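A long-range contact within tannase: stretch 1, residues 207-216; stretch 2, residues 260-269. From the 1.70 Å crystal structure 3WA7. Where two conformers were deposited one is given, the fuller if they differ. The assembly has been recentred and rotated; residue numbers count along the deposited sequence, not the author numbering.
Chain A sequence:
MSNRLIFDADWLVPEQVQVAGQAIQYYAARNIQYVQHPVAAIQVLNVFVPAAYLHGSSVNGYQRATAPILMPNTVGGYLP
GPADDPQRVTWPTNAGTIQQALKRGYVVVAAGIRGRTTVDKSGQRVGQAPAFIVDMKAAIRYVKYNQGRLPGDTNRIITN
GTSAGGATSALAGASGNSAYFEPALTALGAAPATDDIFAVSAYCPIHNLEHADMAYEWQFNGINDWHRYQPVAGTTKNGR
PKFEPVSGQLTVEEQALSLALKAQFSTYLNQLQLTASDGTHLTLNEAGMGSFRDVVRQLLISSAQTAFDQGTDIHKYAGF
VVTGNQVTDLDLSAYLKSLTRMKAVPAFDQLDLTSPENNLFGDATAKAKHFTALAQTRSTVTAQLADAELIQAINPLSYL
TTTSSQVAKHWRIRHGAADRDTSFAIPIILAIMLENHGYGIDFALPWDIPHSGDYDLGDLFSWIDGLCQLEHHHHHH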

# COMPACT_ATOMS: atom_id res chain seq x y z
N HIS A 207 -1.78 6.33 -0.06
CA HIS A 207 -2.77 6.66 0.97
C HIS A 207 -2.80 8.16 1.25
O HIS A 207 -2.12 8.94 0.58
N ASN A 208 -3.57 8.56 2.27
CA ASN A 208 -3.71 9.97 2.64
C ASN A 208 -4.13 10.72 1.37
O ASN A 208 -3.64 11.81 1.06
N LEU A 209 -5.07 10.10 0.66
CA LEU A 209 -5.56 10.62 -0.61
C LEU A 209 -6.09 12.05 -0.62
O LEU A 209 -5.87 12.78 -1.59
N GLU A 210 -6.78 12.45 0.44
CA GLU A 210 -7.35 13.79 0.51
C GLU A 210 -6.30 14.89 0.68
O GLU A 210 -6.63 16.07 0.65
N HIS A 211 -5.05 14.50 0.87
CA HIS A 211 -3.97 15.48 1.02
C HIS A 211 -2.85 15.20 0.02
O HIS A 211 -1.84 15.92 -0.00
N ALA A 212 -3.04 14.18 -0.81
CA ALA A 212 -2.04 13.79 -1.81
C ALA A 212 -1.85 14.81 -2.92
O ALA A 212 -0.76 14.92 -3.49
N ASP A 213 -2.91 15.55 -3.26
CA ASP A 213 -2.79 16.56 -4.31
C ASP A 213 -1.87 17.68 -3.86
O ASP A 213 -1.02 18.14 -4.63
N MSE A 214 -2.04 18.13 -2.63
CA MSE A 214 -1.20 19.19 -2.08
C MSE A 214 0.26 18.74 -2.00
O MSE A 214 1.17 19.50 -2.30
N ALA A 215 0.47 17.49 -1.58
CA ALA A 215 1.82 16.97 -1.46
C ALA A 215 2.49 16.86 -2.83
O ALA A 215 3.67 17.16 -2.98
N TYR A 216 1.72 16.43 -3.82
CA TYR A 216 2.27 16.26 -5.16
C TYR A 216 2.75 17.58 -5.74
O TYR A 216 3.81 17.64 -6.37
N ALA A 260 -1.29 26.98 -5.89
CA ALA A 260 -2.24 27.06 -4.78
C ALA A 260 -2.18 25.80 -3.92
O ALA A 260 -2.26 25.88 -2.69
N LEU A 261 -2.07 24.65 -4.56
CA LEU A 261 -2.00 23.38 -3.84
C LEU A 261 -0.70 23.31 -3.05
O LEU A 261 -0.69 22.86 -1.90
N LYS A 262 0.39 23.76 -3.66
CA LYS A 262 1.69 23.74 -2.98
C LYS A 262 1.65 24.63 -1.74
O LYS A 262 2.12 24.24 -0.67
N ALA A 263 1.10 25.82 -1.89
CA ALA A 263 1.01 26.76 -0.77
C ALA A 263 0.20 26.16 0.37
O ALA A 263 0.58 26.27 1.54
N GLN A 264 -0.92 25.52 0.05
CA GLN A 264 -1.75 24.93 1.08
C GLN A 264 -1.10 23.74 1.77
O GLN A 264 -1.43 23.43 2.92
N PHE A 265 -0.18 23.07 1.09
CA PHE A 265 0.49 21.93 1.72
C PHE A 265 1.28 22.39 2.95
O PHE A 265 1.40 21.65 3.91
N SER A 266 1.81 23.61 2.91
CA SER A 266 2.57 24.10 4.07
C SER A 266 1.68 24.14 5.30
O SER A 266 2.09 23.74 6.39
N THR A 267 0.45 24.60 5.13
CA THR A 267 -0.48 24.67 6.24
C THR A 267 -0.83 23.28 6.74
O THR A 267 -0.84 23.02 7.94
N TYR A 268 -1.12 22.38 5.81
CA TYR A 268 -1.46 21.01 6.16
C TYR A 268 -0.29 20.35 6.90
O TYR A 268 -0.45 19.79 7.98
N LEU A 269 0.90 20.43 6.30
CA LEU A 269 2.08 19.83 6.90
C LEU A 269 2.34 20.39 8.30
O LEU A 269 2.53 19.63 9.26

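Two helices, 209-216 and 260-269, cross at -117° with their axes 7.5 Å apart at closest approach, and a single long side chain organises the contact. M214, a selenomethionine here, has 117 Å² of its surface covered by the other stretch, the largest share of any residue. The backbones are nearest at this point too, with M214 CA 4.6 Å from L261 CA. Here the CA-to-CB bond of M214 runs sideways, and chi1 m, chi2 t, chi3 m lay the chain along the opposing helix as a knob among L261, Q264, F265 and Y268.

The atoms of that chain meet different residues. M214 CB lies 3.8 Å from F265 CB, M214 CG is 3.8 Å from L261 CD2, M214 SE is 3.7 Å from Q264 CB, and M214 CE ends 3.8 Å from Y268 CB. L261, pointing toward stretch 1 as m,t, also reaches D213, with L261 CD2 4.0 Å from D213 CB. The carboxylate of D213 leads away from the contact and is hydrogen-bonded elsewhere in the structure, so only the aliphatic root of this acidic residue is spent here.

Y268 is the second anchor, with 92 Å² covered. It points toward stretch 1, and chi1 t with chi2 near 66° turns its ring to lie against the imidazole of H211, which points toward it with chi1 m. The two rings stack face to face, centroids 3.8 Å apart and planes at 21°, while H211 CB makes a CH-pi contact 3.9 Å from the centroid of the Y268 ring. At the far end of the ring, N208 ND2 donates a hydrogen bond to Y268 OH at 3.0 Å. N208, chi1 t, is itself held in place: H211 ND1 donates to N208 OD1 at 2.8 Å. Stack and hydrogen bonds thus fix asparagine, histidine and tyrosine as one polar-aromatic unit.

F265 fills the space beside the knob. Pointing toward stretch 1 with chi1 t, it offers a ring face to A215, whose CA sits 3.9 Å from the ring centroid in a CH-pi contact; A215 CB is 3.6 Å from F265 CE1. The phenyl ring thus lies close against the backbone, with A215 N 3.6 Å from F265 CD1.

The design rule is economical: where the backbones come closest, a long chain runs sideways among several partners, an aromatic face covers an alanine, and the side-chain hydrogen bond across the contact is made by the stacked tyrosine.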

# COMPACT_ATOMS: atom_id res chain seq x y z
CB HIS A 207 -2.43 5.91 2.25
CG HIS A 207 -1.22 6.44 2.96
ND1 HIS A 207 0.06 6.30 2.45
CD2 HIS A 207 -1.10 7.15 4.10
CE1 HIS A 207 0.91 6.91 3.25
NE2 HIS A 207 0.24 7.43 4.26
CB ASN A 208 -2.37 10.50 3.18
CG ASN A 208 -2.51 11.82 3.91
OD1 ASN A 208 -3.61 12.22 4.28
ND2 ASN A 208 -1.39 12.50 4.13
CB LEU A 209 -6.63 9.66 -1.17
CG LEU A 209 -6.19 8.20 -1.25
CD1 LEU A 209 -7.35 7.35 -1.75
CD2 LEU A 209 -4.98 8.06 -2.17
CB GLU A 210 -8.38 13.88 1.65
CG GLU A 210 -7.79 13.82 3.05
CD GLU A 210 -7.71 12.41 3.60
OE1 GLU A 210 -7.43 11.48 2.82
OE2 GLU A 210 -7.92 12.24 4.82
CB HIS A 211 -3.40 15.43 2.44
CG HIS A 211 -4.42 15.67 3.51
ND1 HIS A 211 -4.69 14.75 4.50
CD2 HIS A 211 -5.25 16.72 3.73
CE1 HIS A 211 -5.64 15.22 5.28
NE2 HIS A 211 -6.00 16.41 4.84
CB ALA A 212 -2.40 12.43 -2.41
CB ASP A 213 -4.16 17.13 -4.69
CG ASP A 213 -5.00 16.15 -5.49
OD1 ASP A 213 -4.42 15.49 -6.38
OD2 ASP A 213 -6.21 16.05 -5.23
CB MSE A 214 -1.67 19.61 -0.69
CG MSE A 214 -2.96 20.40 -0.68
SE MSE A 214 -3.39 20.96 1.12
CE MSE A 214 -3.87 19.26 1.84
CB ALA A 215 1.81 15.60 -0.77
CB TYR A 216 1.23 15.65 -6.10
CG TYR A 216 1.86 14.83 -7.21
CD1 TYR A 216 2.39 13.56 -6.95
CD2 TYR A 216 1.95 15.33 -8.51
CE1 TYR A 216 3.01 12.81 -7.96
CE2 TYR A 216 2.57 14.59 -9.53
CZ TYR A 216 3.09 13.34 -9.25
OH TYR A 216 3.71 12.60 -10.24
CB ALA A 260 -3.65 27.26 -5.32
CB LEU A 261 -2.09 22.20 -4.82
CG LEU A 261 -3.52 21.87 -5.27
CD1 LEU A 261 -3.50 21.03 -6.54
CD2 LEU A 261 -4.24 21.12 -4.16
CB LYS A 262 2.79 24.22 -3.92
CG LYS A 262 4.12 24.50 -3.22
CD LYS A 262 5.26 24.66 -4.22
CE LYS A 262 6.57 24.94 -3.50
NZ LYS A 262 6.40 26.51 -3.01
CB ALA A 263 0.36 28.06 -1.23
CB GLN A 264 -3.13 24.57 0.51
CG GLN A 264 -4.01 25.79 0.27
CD GLN A 264 -4.11 26.70 1.49
OE1 GLN A 264 -3.30 27.61 1.68
NE2 GLN A 264 -5.11 26.45 2.33
CB PHE A 265 1.45 21.24 0.74
CG PHE A 265 2.09 20.00 1.31
CD1 PHE A 265 1.32 18.88 1.62
CD2 PHE A 265 3.47 19.95 1.54
CE1 PHE A 265 1.90 17.74 2.16
CE2 PHE A 265 4.06 18.81 2.08
CZ PHE A 265 3.27 17.70 2.39
CB SER A 266 3.13 25.51 3.80
OG SER A 266 4.11 25.48 2.78
CB THR A 267 -1.75 25.42 5.84
OG1 THR A 267 -1.40 26.75 5.45
CG2 THR A 267 -2.74 25.48 7.00
CB TYR A 268 -1.77 20.19 4.91
CG TYR A 268 -1.85 18.71 5.19
CD1 TYR A 268 -2.86 18.18 5.99
CD2 TYR A 268 -0.87 17.84 4.69
CE1 TYR A 268 -2.89 16.82 6.30
CE2 TYR A 268 -0.90 16.48 5.00
CZ TYR A 268 -1.91 15.98 5.80
OH TYR A 268 -1.94 14.63 6.11
CB LEU A 269 3.30 20.06 6.00
CG LEU A 269 4.64 19.37 6.30
CD1 LEU A 269 5.37 20.10 7.43
CD2 LEU A 269 4.40 17.90 6.65